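Local coordinates for protein DNA polymerase (Bacillus phage phi29, PDB 2PYJ) that replicates the viral DNA from a protein primer, combining processive strand-displacing synthesis with 3'-5' exonuclease proofreading, at residues G[94-99]-G[398-403]; G[102-107]-G[114-119]. The protein carries 2 engineered substitutions. All coordinates share one frame; numbering follows the deposited sequence.

Interaction 1. Residues G[94-99]-G[398-403]; sequences ISRMGQ and DVTGKV. With EDO (1,2-ethanediol), chain B; EDO (1,2-ethanediol), chain C; EDO (1,2-ethanediol), chain D; nucleotides of chain A.
Lys402 NZ is gripped by several oxygens while its chain lies against the 94-99 backbone: phosphate oxygen OP2 of DG5 of chain A stands 2.6 Å from NZ, and a water and an ethanediol hydroxyl, the latter probably from the crystallisation liquor, also accept from it. The contact joins a type I beta turn of the exonuclease region, Ser95 to Gly98, to the start of TPR2 in the polymerization region. With CG anti to the carbonyl carbon (chi1 -66°) and the chain extended beyond it, Lys402 runs past the turn, CG 3.7 Å from Ser95 O and CE 3.4 Å from Arg96 O, toward the phosphate. The ammonium charge is thereby probably partly neutralised by DNA. At the root of this side chain the backbones are tied by Lys402 N donating to Ile94 O at 2.9 Å, nearly straight at 162°, and beside that bond Ile94 CG2 packs on Lys402 CB. Ser95 OG steadies the turn from within by accepting from Gln99 N. Arg96 reaches the other way, its CG 3.4 Å from Thr400 O and its guanidinium laid with one face over Thr400 CG2. Arg96 NH2 meets Asp398 OD1 in a salt bridge whose hydrogen bond is weak, the guanidinium and carboxylate planes standing 77° apart. Leu416 of strand 412-416 packs on both Arg96 and Thr400. The carboxylate is fixed from its own segment: Thr400 N donates to Asp398 OD2 at 3.1 Å, an Asx turn, and Thr400 OG1 donates to the syn lone pair of the same oxygen at 2.6 Å.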
loop_
_atom_site.group_PDB
_atom_site.type_symbol
_atom_site.label_atom_id
_atom_site.label_comp_id
_atom_site.label_asym_id
_atom_site.label_seq_id
_atom_site.Cartn_x
_atom_site.Cartn_y
_atom_site.Cartn_z
ATOM N N ILE G 94 -7.951 12.670 -6.806
ATOM C CA ILE G 94 -8.476 11.322 -6.671
ATOM C C ILE G 94 -7.762 10.507 -7.735
ATOM O O ILE G 94 -7.881 10.795 -8.913
ATOM C CB ILE G 94 -10.020 11.266 -6.895
ATOM C CG1 ILE G 94 -10.750 12.116 -5.852
ATOM C CG2 ILE G 94 -10.525 9.793 -6.856
ATOM C CD1 ILE G 94 -12.241 12.422 -6.192
ATOM N N SER G 95 -7.001 9.494 -7.317
ATOM C CA SER G 95 -6.162 8.756 -8.252
ATOM C C SER G 95 -6.984 7.803 -9.136
ATOM O O SER G 95 -8.168 7.565 -8.880
ATOM C CB SER G 95 -5.075 7.983 -7.501
ATOM O OG SER G 95 -5.632 6.945 -6.717
ATOM N N ARG G 96 -6.341 7.286 -10.181
ATOM C CA ARG G 96 -6.894 6.199 -11.022
ATOM C C ARG G 96 -7.374 4.991 -10.197
ATOM O O ARG G 96 -8.317 4.294 -10.600
ATOM C CB ARG G 96 -5.832 5.679 -12.003
ATOM C CG ARG G 96 -5.724 6.390 -13.328
ATOM C CD ARG G 96 -4.720 5.649 -14.220
ATOM N NE ARG G 96 -4.221 6.482 -15.317
ATOM C CZ ARG G 96 -4.721 6.504 -16.549
ATOM N NH1 ARG G 96 -5.759 5.731 -16.890
ATOM N NH2 ARG G 96 -4.188 7.308 -17.452
ATOM N N MET G 97 -6.698 4.724 -9.080
ATOM C CA MET G 97 -7.063 3.606 -8.199
ATOM C C MET G 97 -8.182 3.955 -7.198
ATOM O O MET G 97 -8.535 3.126 -6.366
ATOM C CB MET G 97 -5.842 3.077 -7.429
ATOM C CG MET G 97 -4.608 2.812 -8.279
ATOM S SD MET G 97 -3.889 1.178 -8.045
ATOM C CE MET G 97 -4.651 0.301 -9.404
ATOM N N GLY G 98 -8.721 5.173 -7.275
ATOM C CA GLY G 98 -9.808 5.616 -6.382
ATOM C C GLY G 98 -9.368 6.100 -5.006
ATOM O O GLY G 98 -10.168 6.142 -4.069
ATOM N N GLN G 99 -8.103 6.485 -4.881
ATOM C CA GLN G 99 -7.584 7.017 -3.618
ATOM C C GLN G 99 -7.827 8.535 -3.553
ATOM O O GLN G 99 -7.485 9.252 -4.481
ATOM C CB GLN G 99 -6.091 6.698 -3.487
ATOM C CG GLN G 99 -5.790 5.166 -3.422
ATOM C CD GLN G 99 -4.537 4.715 -4.218
ATOM O OE1 GLN G 99 -4.019 3.601 -3.993
ATOM N NE2 GLN G 99 -4.066 5.555 -5.164
ATOM N N ASP G 398 2.428 9.027 -14.729
ATOM C CA ASP G 398 1.012 9.221 -15.042
ATOM C C ASP G 398 0.229 9.557 -13.772
ATOM O O ASP G 398 0.001 8.686 -12.938
ATOM C CB ASP G 398 0.443 7.951 -15.697
ATOM C CG ASP G 398 -0.937 8.172 -16.342
ATOM O OD1 ASP G 398 -1.417 7.241 -17.032
ATOM O OD2 ASP G 398 -1.535 9.254 -16.169
ATOM N N VAL G 399 -0.163 10.825 -13.630
ATOM C CA VAL G 399 -0.988 11.273 -12.494
ATOM C C VAL G 399 -2.399 11.680 -12.939
ATOM O O VAL G 399 -3.050 12.521 -12.302
ATOM C CB VAL G 399 -0.347 12.437 -11.695
ATOM C CG1 VAL G 399 0.693 11.893 -10.700
ATOM C CG2 VAL G 399 0.247 13.478 -12.625
ATOM N N THR G 400 -2.852 11.087 -14.039
ATOM C CA THR G 400 -4.233 11.219 -14.476
ATOM C C THR G 400 -5.144 10.689 -13.379
ATOM O O THR G 400 -4.884 9.635 -12.797
ATOM C CB THR G 400 -4.485 10.427 -15.761
ATOM O OG1 THR G 400 -3.506 10.784 -16.738
ATOM C CG2 THR G 400 -5.889 10.702 -16.320
ATOM N N GLY G 401 -6.201 11.430 -13.089
ATOM C CA GLY G 401 -7.112 11.063 -12.009
ATOM C C GLY G 401 -8.575 11.035 -12.402
ATOM O O GLY G 401 -8.928 11.189 -13.573
ATOM N N LYS G 402 -9.419 10.835 -11.402
ATOM C CA LYS G 402 -10.864 10.765 -11.604
ATOM C C LYS G 402 -11.524 12.094 -11.288
ATOM O O LYS G 402 -11.182 12.758 -10.303
ATOM C CB LYS G 402 -11.469 9.651 -10.743
ATOM C CG LYS G 402 -11.027 8.244 -11.145
ATOM C CD LYS G 402 -11.812 7.190 -10.402
ATOM C CE LYS G 402 -11.384 5.785 -10.786
ATOM N NZ LYS G 402 -12.378 4.788 -10.318
ATOM N N VAL G 403 -12.484 12.459 -12.130
ATOM C CA VAL G 403 -13.227 13.703 -12.013
ATOM C C VAL G 403 -14.679 13.400 -11.613
ATOM O O VAL G 403 -15.402 12.730 -12.359
ATOM C CB VAL G 403 -13.206 14.489 -13.343
ATOM C CG1 VAL G 403 -14.075 15.765 -13.248
ATOM C CG2 VAL G 403 -11.772 14.832 -13.725
HETATM C C1 EDO B . -7.094 14.832 -10.293
HETATM O O1 EDO B . -6.539 13.671 -9.632
HETATM C C2 EDO B . -8.624 14.810 -10.315
HETATM O O2 EDO B . -9.196 14.159 -9.152
HETATM C C1 EDO C . -14.066 6.123 -7.741
HETATM O O1 EDO C . -13.097 5.073 -7.637
HETATM C C2 EDO C . -13.592 7.329 -6.944
HETATM O O2 EDO C . -13.603 7.013 -5.545
HETATM C C1 EDO D . -9.600 2.478 -3.289
HETATM O O1 EDO D . -10.526 2.579 -2.189
HETATM C C2 EDO D . -10.150 1.521 -4.347
HETATM O O2 EDO D . -10.932 2.211 -5.345
ATOM P P DG A 5 -15.816 4.321 -11.501
ATOM O OP1 DG A 5 -17.178 4.894 -11.347
ATOM O OP2 DG A 5 -14.652 5.216 -11.557
ATOM O "O5'" DG A 5 -15.526 3.299 -10.321
ATOM C "C5'" DG A 5 -16.501 2.366 -9.924
ATOM C "C4'" DG A 5 -15.919 1.432 -8.890
ATOM O "O4'" DG A 5 -15.263 0.346 -9.587
ATOM C "C3'" DG A 5 -14.861 2.041 -7.955
ATOM O "O3'" DG A 5 -15.205 1.762 -6.629
ATOM C "C2'" DG A 5 -13.582 1.311 -8.344
ATOM C "C1'" DG A 5 -14.182 -0.022 -8.772
ATOM N N9 DG A 5 -13.217 -0.948 -9.359
ATOM C C8 DG A 5 -12.100 -0.682 -10.129
ATOM N N7 DG A 5 -11.413 -1.752 -10.443
ATOM C C5 DG A 5 -12.113 -2.793 -9.843
ATOM C C6 DG A 5 -11.867 -4.195 -9.807
ATOM O O6 DG A 5 -10.956 -4.847 -10.336
ATOM N N1 DG A 5 -12.839 -4.878 -9.074
ATOM C C2 DG A 5 -13.909 -4.315 -8.432
ATOM N N2 DG A 5 -14.725 -5.171 -7.771
ATOM N N3 DG A 5 -14.151 -3.007 -8.435
ATOM C C4 DG A 5 -13.219 -2.312 -9.162
HETATM O O HOH W 1 -11.085 2.422 -10.945
HETATM O O HOH W 2 -3.770 8.529 -10.684
HETATM O O HOH W 3 -2.353 7.378 -13.021
#

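Interaction 2. Residues G[102-107]-G[114-119]; sequences MIDICL and KIHTVI. With nucleotides of chain E.
Ile119, Asp104 and Ile105 lose the most surface in this antiparallel pairing of segments 102-107 and 114-119 of strands 100-110 and 113-121, whose axes over these segments run at 169° and approach to 4.7 Å. Ile119 faces Ile103 in a hydrogen-bonded pair, each backbone N donating to the other's O, with Ile119 N to Ile103 O at 2.8 Å. The next such pair, Ile105 with Thr117, is likewise doubly bonded. Ile105 and Ile119 bring their CD1 methyls together at 3.9 Å on the face shared with Ile103 and Thr117. Helix 63-76 (Leu63, Ile70, Leu74) and helix 44-54 (Val51, Leu52) pack on this face. Asp104 lies on the other face, where its carboxylate takes two donors from the neighbouring strand. His116 ND1 donates to Asp104 OD2 at 2.7 Å and 164°, on the syn side but tilted out of the carboxylate plane; the oxygen lies in the ring plane, although carboxylate and ring planes are 43° apart. Lys114 NZ reaches Asp104 OD1 at 3.0 Å from above the carboxylate plane, forming a salt bridge. To get there the extended lysine passes one face of the His116 ring with CD and packs CE against Cys106 CB at 3.6 Å. Two donors on separate oxygens restrict the carboxylate's rotation, and the nearby ammonium probably favours the ionised carboxylate. Further along, Met102 CG touches Val118 CG1, while Met102 CE lies 3.6 Å from N3 of DC2 of chain E. The whole is a beta hairpin within the exonuclease region's mixed sheet, one face packed on helices.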
loop_
_atom_site.group_PDB
_atom_site.type_symbol
_atom_site.label_atom_id
_atom_site.label_comp_id
_atom_site.label_asym_id
_atom_site.label_seq_id
_atom_site.Cartn_x
_atom_site.Cartn_y
_atom_site.Cartn_z
ATOM N N MET G 102 -7.238 14.995 -1.693
ATOM C CA MET G 102 -7.530 16.420 -1.520
ATOM C C MET G 102 -8.861 16.835 -2.140
ATOM O O MET G 102 -9.234 16.348 -3.193
ATOM C CB MET G 102 -6.401 17.246 -2.157
ATOM C CG MET G 102 -6.426 18.728 -1.838
ATOM S SD MET G 102 -5.212 19.644 -2.798
ATOM C CE MET G 102 -5.980 19.637 -4.419
ATOM N N ILE G 103 -9.569 17.727 -1.444
ATOM C CA ILE G 103 -10.667 18.508 -2.012
ATOM C C ILE G 103 -10.330 19.969 -1.756
ATOM O O ILE G 103 -10.187 20.384 -0.606
ATOM C CB ILE G 103 -12.044 18.200 -1.350
ATOM C CG1 ILE G 103 -12.383 16.708 -1.436
ATOM C CG2 ILE G 103 -13.157 19.036 -2.022
ATOM C CD1 ILE G 103 -13.640 16.337 -0.700
ATOM N N ASP G 104 -10.202 20.745 -2.829
ATOM C CA ASP G 104 -9.850 22.148 -2.723
ATOM C C ASP G 104 -11.015 23.027 -3.204
ATOM O O ASP G 104 -11.248 23.166 -4.408
ATOM C CB ASP G 104 -8.573 22.429 -3.521
ATOM C CG ASP G 104 -8.061 23.859 -3.342
ATOM O OD1 ASP G 104 -6.994 24.176 -3.915
ATOM O OD2 ASP G 104 -8.720 24.665 -2.640
ATOM N N ILE G 105 -11.719 23.630 -2.251
ATOM C CA ILE G 105 -12.936 24.421 -2.526
ATOM C C ILE G 105 -12.626 25.912 -2.653
ATOM O O ILE G 105 -12.247 26.560 -1.678
ATOM C CB ILE G 105 -13.992 24.221 -1.422
ATOM C CG1 ILE G 105 -14.287 22.727 -1.220
ATOM C CG2 ILE G 105 -15.280 25.008 -1.754
ATOM C CD1 ILE G 105 -14.922 22.397 0.133
ATOM N N CYS G 106 -12.820 26.449 -3.854
ATOM C CA CYS G 106 -12.470 27.836 -4.160
ATOM C C CYS G 106 -13.680 28.777 -4.165
ATOM O O CYS G 106 -14.661 28.545 -4.874
ATOM C CB CYS G 106 -11.764 27.911 -5.511
ATOM S SG CYS G 106 -11.335 29.585 -6.003
ATOM N N LEU G 107 -13.589 29.845 -3.376
ATOM C CA LEU G 107 -14.631 30.876 -3.336
ATOM C C LEU G 107 -14.315 32.025 -4.280
ATOM O O LEU G 107 -15.195 32.825 -4.626
ATOM C CB LEU G 107 -14.801 31.409 -1.910
ATOM C CG LEU G 107 -15.688 30.585 -0.968
ATOM C CD1 LEU G 107 -15.039 29.230 -0.566
ATOM C CD2 LEU G 107 -16.014 31.422 0.250
ATOM N N LYS G 114 -5.756 33.335 -3.282
ATOM C CA LYS G 114 -6.894 32.422 -3.387
ATOM C C LYS G 114 -7.679 32.342 -2.081
ATOM O O LYS G 114 -7.097 32.158 -1.005
ATOM C CB LYS G 114 -6.419 31.022 -3.798
ATOM C CG LYS G 114 -7.552 30.080 -4.218
ATOM C CD LYS G 114 -7.014 28.772 -4.790
ATOM C CE LYS G 114 -8.150 27.863 -5.230
ATOM N NZ LYS G 114 -7.682 26.521 -5.678
ATOM N N ILE G 115 -8.998 32.498 -2.188
ATOM C CA ILE G 115 -9.901 32.325 -1.054
ATOM C C ILE G 115 -10.453 30.909 -1.137
ATOM O O ILE G 115 -11.321 30.611 -1.976
ATOM C CB ILE G 115 -11.057 33.363 -1.054
ATOM C CG1 ILE G 115 -10.519 34.786 -1.228
ATOM C CG2 ILE G 115 -11.886 33.247 0.229
ATOM C CD1 ILE G 115 -9.467 35.189 -0.197
ATOM N N HIS G 116 -9.938 30.030 -0.281
ATOM C CA HIS G 116 -10.268 28.617 -0.372
ATOM C C HIS G 116 -10.081 27.846 0.931
ATOM O O HIS G 116 -9.345 28.259 1.827
ATOM C CB HIS G 116 -9.455 27.944 -1.517
ATOM C CG HIS G 116 -7.988 27.802 -1.231
ATOM N ND1 HIS G 116 -7.293 26.643 -1.484
ATOM C CD2 HIS G 116 -7.089 28.672 -0.712
ATOM C CE1 HIS G 116 -6.029 26.803 -1.138
ATOM N NE2 HIS G 116 -5.880 28.024 -0.665
ATOM N N THR G 117 -10.770 26.719 1.001
ATOM C CA THR G 117 -10.624 25.753 2.070
ATOM C C THR G 117 -10.171 24.449 1.438
ATOM O O THR G 117 -10.699 24.035 0.403
ATOM C CB THR G 117 -11.948 25.577 2.873
ATOM O OG1 THR G 117 -12.186 26.764 3.634
ATOM C CG2 THR G 117 -11.873 24.361 3.836
ATOM N N VAL G 118 -9.162 23.834 2.047
ATOM C CA VAL G 118 -8.586 22.585 1.548
ATOM C C VAL G 118 -8.828 21.458 2.548
ATOM O O VAL G 118 -8.621 21.624 3.751
ATOM C CB VAL G 118 -7.073 22.728 1.274
ATOM C CG1 VAL G 118 -6.550 21.500 0.537
ATOM C CG2 VAL G 118 -6.797 23.968 0.459
ATOM N N ILE G 119 -9.263 20.310 2.031
ATOM C CA ILE G 119 -9.629 19.172 2.857
ATOM C C ILE G 119 -8.725 17.962 2.538
ATOM O O ILE G 119 -8.635 17.525 1.396
ATOM C CB ILE G 119 -11.116 18.793 2.665
ATOM C CG1 ILE G 119 -12.008 20.049 2.762
ATOM C CG2 ILE G 119 -11.529 17.698 3.680
ATOM C CD1 ILE G 119 -13.484 19.775 2.583
ATOM P P DC E 2 4.974 17.594 -7.630
ATOM O OP1 DC E 2 6.222 17.474 -6.837
ATOM O OP2 DC E 2 4.712 16.635 -8.735
ATOM O "O5'" DC E 2 3.710 17.571 -6.643
ATOM C "C5'" DC E 2 3.691 18.469 -5.546
ATOM C "C4'" DC E 2 2.470 18.291 -4.670
ATOM O "O4'" DC E 2 1.380 19.050 -5.226
ATOM C "C3'" DC E 2 1.934 16.862 -4.503
ATOM O "O3'" DC E 2 2.032 16.505 -3.147
ATOM C "C2'" DC E 2 0.474 16.940 -4.938
ATOM C "C1'" DC E 2 0.200 18.430 -4.791
ATOM N N1 DC E 2 -0.934 18.988 -5.592
ATOM C C2 DC E 2 -1.715 20.018 -5.031
ATOM O O2 DC E 2 -1.461 20.440 -3.891
ATOM N N3 DC E 2 -2.740 20.527 -5.761
ATOM C C4 DC E 2 -2.997 20.059 -6.987
ATOM N N4 DC E 2 -4.023 20.605 -7.652
ATOM C C5 DC E 2 -2.214 19.019 -7.585
ATOM C C6 DC E 2 -1.202 18.518 -6.863
HETATM O O HOH W 4 -9.988 24.874 -6.337
#

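From the N terminus, the chain leaves strand 89-94, makes the turn at 94-99 and enters strand 100-110, which pairs with 113-121 in interaction 2. That contact closes a short hairpin loop, with six residues between its segments. Interaction 1 closes a far longer one: 298 residues separate 94-99 from 398-403, and interaction 2 is nested inside that loop. The contacts lie about 19 Å apart, centre to centre, and share no touch beyond adjoining in sequence. Interaction 2 joins neighbouring strands inside the exonuclease sheet, whereas interaction 1 ties the turn leading into the first strand of that hairpin to TPR2 of the polymerization region. Both border bound DNA, at nucleotides of different chains.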